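Side-chain contacts in D-lactate dehydrogenase (Fermentative) (PDB 6ABJ), which probably reduces pyruvate to D-lactate using NADH, working as a tetrameric fermentative dehydrogenase: residues His137-Arg142 with His151-Phe156; Leu87-Ser92 with Asp325-Asn330; Asp208-Leu211 with Ile216-Leu219. All coordinates share one frame; numbering follows the deposited sequence.

From the N terminus the chain builds its first parallel sheet, and strand 87-90 of that sheet meets helix 317-335, near the C terminus, only after more than 230 further residues; contact 2 therefore closes a long loop that holds both other contacts. Inside it, contact 1 comes first and folds the segment after helix 136-143 back onto that helix, next to other subunits. It is complete before contact 3 begins, a short return from helix 207-213 into strand 216-219 of the Rossmann sheet. Contacts 1 and 3 touch through F156 and I216, whereas contact 2 lies across the chain's centre from both.

Contact 1. Residues His137-Arg142 with His151-Phe156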
loop_
_atom_site.group_PDB
_atom_site.type_symbol
_atom_site.label_atom_id
_atom_site.label_comp_id
_atom_site.label_asym_id
_atom_site.label_seq_id
_atom_site.Cartn_x
_atom_site.Cartn_y
_atom_site.Cartn_z
ATOM N N HIS B 137 -9.744 -4.228 -4.175
ATOM C CA HIS B 137 -8.706 -3.766 -3.216
ATOM C C HIS B 137 -7.333 -3.857 -3.899
ATOM O O HIS B 137 -6.502 -2.925 -3.792
ATOM C CB HIS B 137 -8.815 -4.625 -1.940
ATOM C CG HIS B 137 -8.657 -6.090 -2.150
ATOM N ND1 HIS B 137 -9.580 -6.878 -2.789
ATOM C CD2 HIS B 137 -7.664 -6.922 -1.808
ATOM C CE1 HIS B 137 -9.164 -8.114 -2.825
ATOM N NE2 HIS B 137 -8.002 -8.166 -2.212
ATOM N N ARG B 138 -7.120 -4.911 -4.677
ATOM C CA ARG B 138 -5.842 -5.063 -5.443
ATOM C C ARG B 138 -5.768 -4.023 -6.582
ATOM O O ARG B 138 -4.726 -3.393 -6.798
ATOM C CB ARG B 138 -5.701 -6.442 -5.993
ATOM C CG ARG B 138 -5.718 -7.540 -4.871
ATOM C CD ARG B 138 -5.261 -8.927 -5.416
ATOM N NE ARG B 138 -3.882 -8.856 -5.888
ATOM C CZ ARG B 138 -3.373 -9.523 -6.928
ATOM N NH1 ARG B 138 -4.104 -10.426 -7.597
ATOM N NH2 ARG B 138 -2.105 -9.304 -7.247
ATOM N N ALA B 139 -6.881 -3.872 -7.326
ATOM C CA ALA B 139 -6.934 -2.835 -8.397
ATOM C C ALA B 139 -6.619 -1.438 -7.909
ATOM O O ALA B 139 -5.860 -0.721 -8.517
ATOM C CB ALA B 139 -8.262 -2.868 -9.088
ATOM N N TYR B 140 -7.234 -1.047 -6.795
ATOM C CA TYR B 140 -7.033 0.263 -6.228
ATOM C C TYR B 140 -5.589 0.508 -6.003
ATOM O O TYR B 140 -5.042 1.578 -6.365
ATOM C CB TYR B 140 -7.841 0.397 -4.880
ATOM C CG TYR B 140 -7.535 1.608 -4.166
ATOM C CD1 TYR B 140 -7.992 2.833 -4.616
ATOM C CD2 TYR B 140 -6.789 1.565 -2.995
ATOM C CE1 TYR B 140 -7.703 4.016 -3.936
ATOM C CE2 TYR B 140 -6.433 2.707 -2.342
ATOM C CZ TYR B 140 -6.934 3.940 -2.783
ATOM O OH TYR B 140 -6.567 5.067 -2.136
ATOM N N ASN B 141 -4.924 -0.475 -5.375
ATOM C CA ASN B 141 -3.517 -0.306 -5.078
ATOM C C ASN B 141 -2.627 -0.217 -6.326
ATOM O O ASN B 141 -1.645 0.452 -6.308
ATOM C CB ASN B 141 -3.042 -1.424 -4.132
ATOM C CG ASN B 141 -3.535 -1.192 -2.685
ATOM O OD1 ASN B 141 -3.747 -0.052 -2.230
ATOM N ND2 ASN B 141 -3.724 -2.259 -1.983
ATOM N N ARG B 142 -3.010 -0.896 -7.385
ATOM C CA ARG B 142 -2.323 -0.741 -8.638
ATOM C C ARG B 142 -2.534 0.599 -9.265
ATOM O O ARG B 142 -1.597 1.337 -9.542
ATOM C CB ARG B 142 -2.759 -1.820 -9.651
ATOM C CG ARG B 142 -2.268 -3.223 -9.292
ATOM C CD ARG B 142 -2.619 -4.125 -10.446
ATOM N NE ARG B 142 -2.419 -5.509 -10.094
ATOM C CZ ARG B 142 -2.667 -6.553 -10.886
ATOM N NH1 ARG B 142 -3.177 -6.386 -12.119
ATOM N NH2 ARG B 142 -2.456 -7.778 -10.403
ATOM N N HIS B 151 -3.673 -8.015 -15.334
ATOM C CA HIS B 151 -3.346 -9.448 -15.009
ATOM C C HIS B 151 -3.809 -9.843 -13.607
ATOM O O HIS B 151 -3.594 -9.114 -12.644
ATOM C CB HIS B 151 -1.853 -9.777 -15.157
ATOM C CG HIS B 151 -0.966 -9.045 -14.183
ATOM N ND1 HIS B 151 -0.648 -9.568 -12.950
ATOM C CD2 HIS B 151 -0.443 -7.802 -14.209
ATOM C CE1 HIS B 151 0.064 -8.693 -12.272
ATOM N NE2 HIS B 151 0.180 -7.594 -13.001
ATOM N N GLY B 152 -4.416 -11.023 -13.491
ATOM C CA GLY B 152 -4.867 -11.548 -12.230
ATOM C C GLY B 152 -6.133 -10.952 -11.617
ATOM O O GLY B 152 -6.591 -11.437 -10.598
ATOM N N LEU B 153 -6.762 -9.969 -12.269
ATOM C CA LEU B 153 -7.941 -9.306 -11.736
ATOM C C LEU B 153 -9.295 -9.834 -12.261
ATOM O O LEU B 153 -10.351 -9.375 -11.817
ATOM C CB LEU B 153 -7.863 -7.804 -12.006
ATOM C CG LEU B 153 -6.630 -7.076 -11.531
ATOM C CD1 LEU B 153 -6.759 -5.580 -11.789
ATOM C CD2 LEU B 153 -6.391 -7.283 -10.011
ATOM N N THR B 154 -9.248 -10.840 -13.164
ATOM C CA THR B 154 -10.447 -11.395 -13.719
ATOM C C THR B 154 -11.342 -11.997 -12.657
ATOM O O THR B 154 -10.885 -12.911 -11.913
ATOM C CB THR B 154 -10.131 -12.455 -14.789
ATOM O OG1 THR B 154 -9.270 -11.884 -15.738
ATOM C CG2 THR B 154 -11.403 -12.897 -15.507
ATOM N N GLY B 155 -12.606 -11.613 -12.648
ATOM C CA GLY B 155 -13.601 -12.170 -11.730
ATOM C C GLY B 155 -14.589 -13.104 -12.386
ATOM O O GLY B 155 -14.248 -13.797 -13.380
ATOM N N PHE B 156 -15.764 -13.171 -11.814
ATOM C CA PHE B 156 -16.842 -13.981 -12.307
ATOM C C PHE B 156 -18.172 -13.238 -12.157
ATOM O O PHE B 156 -18.373 -12.452 -11.220
ATOM C CB PHE B 156 -16.847 -15.340 -11.578
ATOM C CG PHE B 156 -17.072 -15.256 -10.081
ATOM C CD1 PHE B 156 -16.001 -15.140 -9.215
ATOM C CD2 PHE B 156 -18.320 -15.322 -9.541
ATOM C CE1 PHE B 156 -16.198 -15.140 -7.843
ATOM C CE2 PHE B 156 -18.523 -15.316 -8.147
ATOM C CZ PHE B 156 -17.435 -15.276 -7.305
#
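Helix 136-143 of the NAD-binding region is met by the loop leading to strand 162-166, and R142 makes the main link between them. Its guanidinium points both terminal nitrogens at one backbone oxygen: NH1 and NH2 each lie 2.8 Å from H151 O, which sits almost in the guanidinium plane. The N-H directions are bent, near 142° for NH1, as expected when two donors share a single acceptor. The long side chain, extended from CG to NE, carries the group to this point, and NH1 also bonds to S149 O just before the loop segment.

The two faces of the guanidinium are occupied differently. On one, the H151 imidazole stacks, centres 3.9 Å apart and planes 24° from parallel. With chi1 at 65° the ring swings back over R142 while its own carbonyl receives the two bonds. On the opposite face lies L153, with CD2 3.9 Å from CZ of R142. Leucine suits this place because its branches serve two surfaces: CD1 also packs on A139 CB at 4.1 Å, where a small methyl lets the loop approach the helix. G152, at positive phi, turns the chain between H151 and L153.

D289 of a third subunit forms a salt bridge with R138 NH1, hydrogen-bonds H151 ND1 and makes a long, weak ion pair with R142 NH2, while Q312 of a second subunit packs on A139 and L153. An arginine stacked on histidine and holding a backbone carbonyl with both terminal nitrogens thus ties helix to following loop where two other subunits of the tetramer meet them.

Contact 2. Residues Leu87-Ser92 with Asp325-Asn330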
loop_
_atom_site.group_PDB
_atom_site.type_symbol
_atom_site.label_atom_id
_atom_site.label_comp_id
_atom_site.label_asym_id
_atom_site.label_seq_id
_atom_site.Cartn_x
_atom_site.Cartn_y
_atom_site.Cartn_z
ATOM N N LEU B 87 -24.859 1.227 36.593
ATOM C CA LEU B 87 -25.244 0.502 35.397
ATOM C C LEU B 87 -24.058 0.467 34.381
ATOM O O LEU B 87 -23.386 1.467 34.185
ATOM C CB LEU B 87 -26.463 1.159 34.746
ATOM C CG LEU B 87 -26.910 0.622 33.386
ATOM C CD1 LEU B 87 -27.577 -0.743 33.413
ATOM C CD2 LEU B 87 -27.830 1.642 32.766
ATOM N N VAL B 88 -23.872 -0.703 33.772
ATOM C CA VAL B 88 -22.944 -0.872 32.667
ATOM C C VAL B 88 -23.783 -1.046 31.409
ATOM O O VAL B 88 -24.525 -1.997 31.302
ATOM C CB VAL B 88 -22.116 -2.174 32.877
ATOM C CG1 VAL B 88 -21.210 -2.454 31.658
ATOM C CG2 VAL B 88 -21.282 -2.081 34.147
ATOM N N ALA B 89 -23.692 -0.098 30.483
ATOM C CA ALA B 89 -24.414 -0.160 29.213
ATOM C C ALA B 89 -23.387 -0.527 28.136
ATOM O O ALA B 89 -22.434 0.250 27.919
ATOM C CB ALA B 89 -25.017 1.173 28.853
ATOM N N LEU B 90 -23.601 -1.656 27.452
ATOM C CA LEU B 90 -22.673 -2.097 26.351
ATOM C C LEU B 90 -23.261 -1.576 25.071
ATOM O O LEU B 90 -24.434 -1.877 24.720
ATOM C CB LEU B 90 -22.567 -3.585 26.260
ATOM C CG LEU B 90 -22.363 -4.355 27.546
ATOM C CD1 LEU B 90 -22.465 -5.831 27.293
ATOM C CD2 LEU B 90 -21.024 -3.995 28.139
ATOM N N ARG B 91 -22.488 -0.766 24.342
ATOM C CA ARG B 91 -22.915 -0.296 23.020
ATOM C C ARG B 91 -22.521 -1.352 21.961
ATOM O O ARG B 91 -21.936 -1.033 20.922
ATOM C CB ARG B 91 -22.337 1.079 22.657
ATOM C CG ARG B 91 -20.827 1.223 22.781
ATOM C CD ARG B 91 -20.386 2.648 22.463
ATOM N NE ARG B 91 -18.936 2.787 22.307
ATOM C CZ ARG B 91 -18.074 2.935 23.310
ATOM N NH1 ARG B 91 -18.498 2.956 24.567
ATOM N NH2 ARG B 91 -16.777 3.059 23.053
ATOM N N SER B 92 -22.855 -2.607 22.251
ATOM C CA SER B 92 -22.521 -3.749 21.434
ATOM C C SER B 92 -23.595 -4.779 21.650
ATOM O O SER B 92 -24.328 -4.746 22.668
ATOM C CB SER B 92 -21.170 -4.330 21.863
ATOM O OG SER B 92 -21.166 -4.823 23.204
ATOM N N ASP B 325 -29.511 4.963 19.812
ATOM C CA ASP B 325 -30.915 5.074 20.232
ATOM C C ASP B 325 -31.268 3.919 21.188
ATOM O O ASP B 325 -31.871 4.104 22.240
ATOM C CB ASP B 325 -31.846 4.946 19.002
ATOM C CG ASP B 325 -31.807 6.143 18.072
ATOM O OD1 ASP B 325 -31.169 7.151 18.353
ATOM O OD2 ASP B 325 -32.459 6.062 17.028
ATOM N N THR B 326 -30.908 2.704 20.793
ATOM C CA THR B 326 -31.147 1.541 21.583
ATOM C C THR B 326 -30.437 1.667 22.934
ATOM O O THR B 326 -31.056 1.428 23.993
ATOM C CB THR B 326 -30.789 0.267 20.825
ATOM O OG1 THR B 326 -31.792 0.097 19.797
ATOM C CG2 THR B 326 -30.870 -0.898 21.727
ATOM N N THR B 327 -29.175 2.093 22.927
ATOM C CA THR B 327 -28.398 2.138 24.166
ATOM C C THR B 327 -28.963 3.235 25.130
ATOM O O THR B 327 -29.133 2.975 26.318
ATOM C CB THR B 327 -26.930 2.382 23.841
ATOM O OG1 THR B 327 -26.450 1.275 23.044
ATOM C CG2 THR B 327 -26.090 2.533 25.088
ATOM N N LEU B 328 -29.269 4.425 24.607
ATOM C CA LEU B 328 -29.860 5.479 25.416
ATOM C C LEU B 328 -31.264 5.078 25.926
ATOM O O LEU B 328 -31.582 5.297 27.119
ATOM C CB LEU B 328 -29.856 6.826 24.661
ATOM C CG LEU B 328 -28.447 7.378 24.351
ATOM C CD1 LEU B 328 -28.465 8.817 23.865
ATOM C CD2 LEU B 328 -27.491 7.264 25.524
ATOM N N ASP B 329 -32.079 4.449 25.071
ATOM C CA ASP B 329 -33.355 3.904 25.527
ATOM C C ASP B 329 -33.167 2.856 26.614
ATOM O O ASP B 329 -33.956 2.818 27.576
ATOM C CB ASP B 329 -34.200 3.344 24.380
ATOM C CG ASP B 329 -34.795 4.443 23.478
ATOM O OD1 ASP B 329 -34.775 5.661 23.859
ATOM O OD2 ASP B 329 -35.333 4.080 22.400
ATOM N N ASN B 330 -32.167 1.982 26.474
ATOM C CA ASN B 330 -31.894 0.982 27.508
ATOM C C ASN B 330 -31.601 1.656 28.852
ATOM O O ASN B 330 -31.974 1.153 29.925
ATOM C CB ASN B 330 -30.699 0.061 27.168
ATOM C CG ASN B 330 -30.986 -0.915 26.076
ATOM O OD1 ASN B 330 -32.132 -1.187 25.707
ATOM N ND2 ASN B 330 -29.890 -1.493 25.527
HETATM O O HOH W 1 -26.818 -0.831 25.248
#
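T327 on helix 317-335 turns its side chain toward the end of strand 87-90, packing a helix against a parallel alpha/beta sheet. Its methyl CG2 meets the strand, and OG1 the turn that follows it. A chi1 of -62° keeps OG1 on the side of the backbone N and swings CG2 anti to that N, so that the methyl faces the one of A89, with CG2 and A89 CB 4.1 Å apart. OG1 lies beside the backbone beyond the strand, 3.9 Å from R91 CA. Threonine fits this place because one branch is apolar and the other polar, and OG1 also bonds within its own helix to I323 O.

Alanine is equally apt at position 89: its CB points at the helix, and so small a side chain lets the helix lie close to the strand. The nearest backbones are those of R91 and T327. L90 points away from the helix and packs on V110 and Y95, in the alternation expected of a strand. R91 contributes its CB and CA to the contact while its extended chain leads away to F22 O, where NH2 forms a hydrogen bond. As the centre of an inverse gamma turn, R91 bends the chain sharply where the strand ends. F32 of helix 26-35 touches both R91 and T327, and I331 of helix 317-335 continues the packing over A89 and L87.

The polar atoms of this buried seam are joined by water rather than directly, since L90 O and T327 OG1 are too far apart to bond. One water donates to L90 O at 2.7 Å and to T327 OG1 at 3.1 Å, and accepts from N330 ND2 at 3.2 Å.

Contact 3. Residues Asp208-Leu211 with Ile216-Leu219; sequences DALL and IVSL
V217 of strand 216-219 meets two leucines of helix 207-213, one on each of its methyl branches. The closer pair is L211 CD2 with V217 CG1, 4.1 Å apart, the two side chains crossing at about a right angle. CG1 is anti to the backbone N of V217 (chi1 174°), which leaves CG2 for the second leucine: L210 CD2 lies 4.4 Å from it, a looser approach. A beta-branched valine suits a strand and offers two methyls at a short reach, while the longer leucines bridge the gap from the helix.

Away from this buried apolar patch the helix changes character. D208, exposed, and A209, partly exposed, lie on its outer side and make no contact with the strand; a carboxylate is at home there, and D208 has a long, weak ion pair with R235. On the strand, S218 points away from the helix, as alternation requires.

The helix thus covers part of one face of the Rossmann sheet. I166 of strand 162-166 touches L210, L211 and V217, L245 of strand 243-247 lies against V217, and R235 and T238 of helix 233-238 touch L211.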
loop_
_atom_site.group_PDB
_atom_site.type_symbol
_atom_site.label_atom_id
_atom_site.label_comp_id
_atom_site.label_asym_id
_atom_site.label_seq_id
_atom_site.Cartn_x
_atom_site.Cartn_y
_atom_site.Cartn_z
ATOM N N ASP B 208 -24.925 -30.057 4.104
ATOM C CA ASP B 208 -23.830 -30.655 3.357
ATOM C C ASP B 208 -23.997 -30.482 1.843
ATOM O O ASP B 208 -23.040 -30.170 1.162
ATOM C CB ASP B 208 -23.608 -32.093 3.773
ATOM C CG ASP B 208 -22.858 -32.214 5.095
ATOM O OD1 ASP B 208 -22.133 -31.283 5.542
ATOM O OD2 ASP B 208 -22.943 -33.270 5.693
ATOM N N ALA B 209 -25.245 -30.484 1.398
ATOM C CA ALA B 209 -25.545 -30.267 0.018
ATOM C C ALA B 209 -25.385 -28.787 -0.359
ATOM O O ALA B 209 -24.829 -28.477 -1.418
ATOM C CB ALA B 209 -26.933 -30.722 -0.253
ATOM N N LEU B 210 -25.789 -27.883 0.543
ATOM C CA LEU B 210 -25.488 -26.468 0.365
ATOM C C LEU B 210 -23.996 -26.227 0.149
ATOM O O LEU B 210 -23.599 -25.504 -0.785
ATOM C CB LEU B 210 -25.998 -25.648 1.532
ATOM C CG LEU B 210 -25.840 -24.137 1.407
ATOM C CD1 LEU B 210 -26.975 -23.466 2.219
ATOM C CD2 LEU B 210 -24.514 -23.723 1.941
ATOM N N LEU B 211 -23.170 -26.830 0.976
ATOM C CA LEU B 211 -21.755 -26.614 0.928
ATOM C C LEU B 211 -21.186 -27.176 -0.393
ATOM O O LEU B 211 -20.345 -26.526 -1.088
ATOM C CB LEU B 211 -21.114 -27.195 2.145
ATOM C CG LEU B 211 -21.338 -26.451 3.491
ATOM C CD1 LEU B 211 -20.762 -27.248 4.645
ATOM C CD2 LEU B 211 -20.762 -25.083 3.523
ATOM N N ILE B 216 -20.749 -19.489 -3.607
ATOM C CA ILE B 216 -20.486 -18.503 -2.533
ATOM C C ILE B 216 -21.276 -18.980 -1.305
ATOM O O ILE B 216 -22.431 -19.296 -1.466
ATOM C CB ILE B 216 -20.975 -17.080 -2.889
ATOM C CG1 ILE B 216 -20.219 -16.538 -4.097
ATOM C CG2 ILE B 216 -20.787 -16.136 -1.707
ATOM C CD1 ILE B 216 -20.848 -15.254 -4.668
ATOM N N VAL B 217 -20.640 -19.059 -0.143
ATOM C CA VAL B 217 -21.292 -19.469 1.119
ATOM C C VAL B 217 -21.205 -18.320 2.066
ATOM O O VAL B 217 -20.138 -17.753 2.216
ATOM C CB VAL B 217 -20.590 -20.674 1.694
ATOM C CG1 VAL B 217 -21.155 -21.017 3.058
ATOM C CG2 VAL B 217 -20.650 -21.861 0.769
ATOM N N SER B 218 -22.332 -17.911 2.718
ATOM C CA SER B 218 -22.253 -16.796 3.596
ATOM C C SER B 218 -22.881 -17.230 4.929
ATOM O O SER B 218 -23.950 -17.773 4.910
ATOM C CB SER B 218 -22.975 -15.572 3.050
ATOM O OG SER B 218 -22.730 -14.441 3.846
ATOM N N LEU B 219 -22.159 -16.994 6.038
ATOM C CA LEU B 219 -22.621 -17.402 7.353
ATOM C C LEU B 219 -23.435 -16.293 8.027
ATOM O O LEU B 219 -22.965 -15.153 8.210
ATOM C CB LEU B 219 -21.450 -17.780 8.234
ATOM C CG LEU B 219 -20.500 -18.780 7.643
ATOM C CD1 LEU B 219 -19.241 -19.017 8.466
ATOM C CD2 LEU B 219 -21.205 -20.112 7.487
#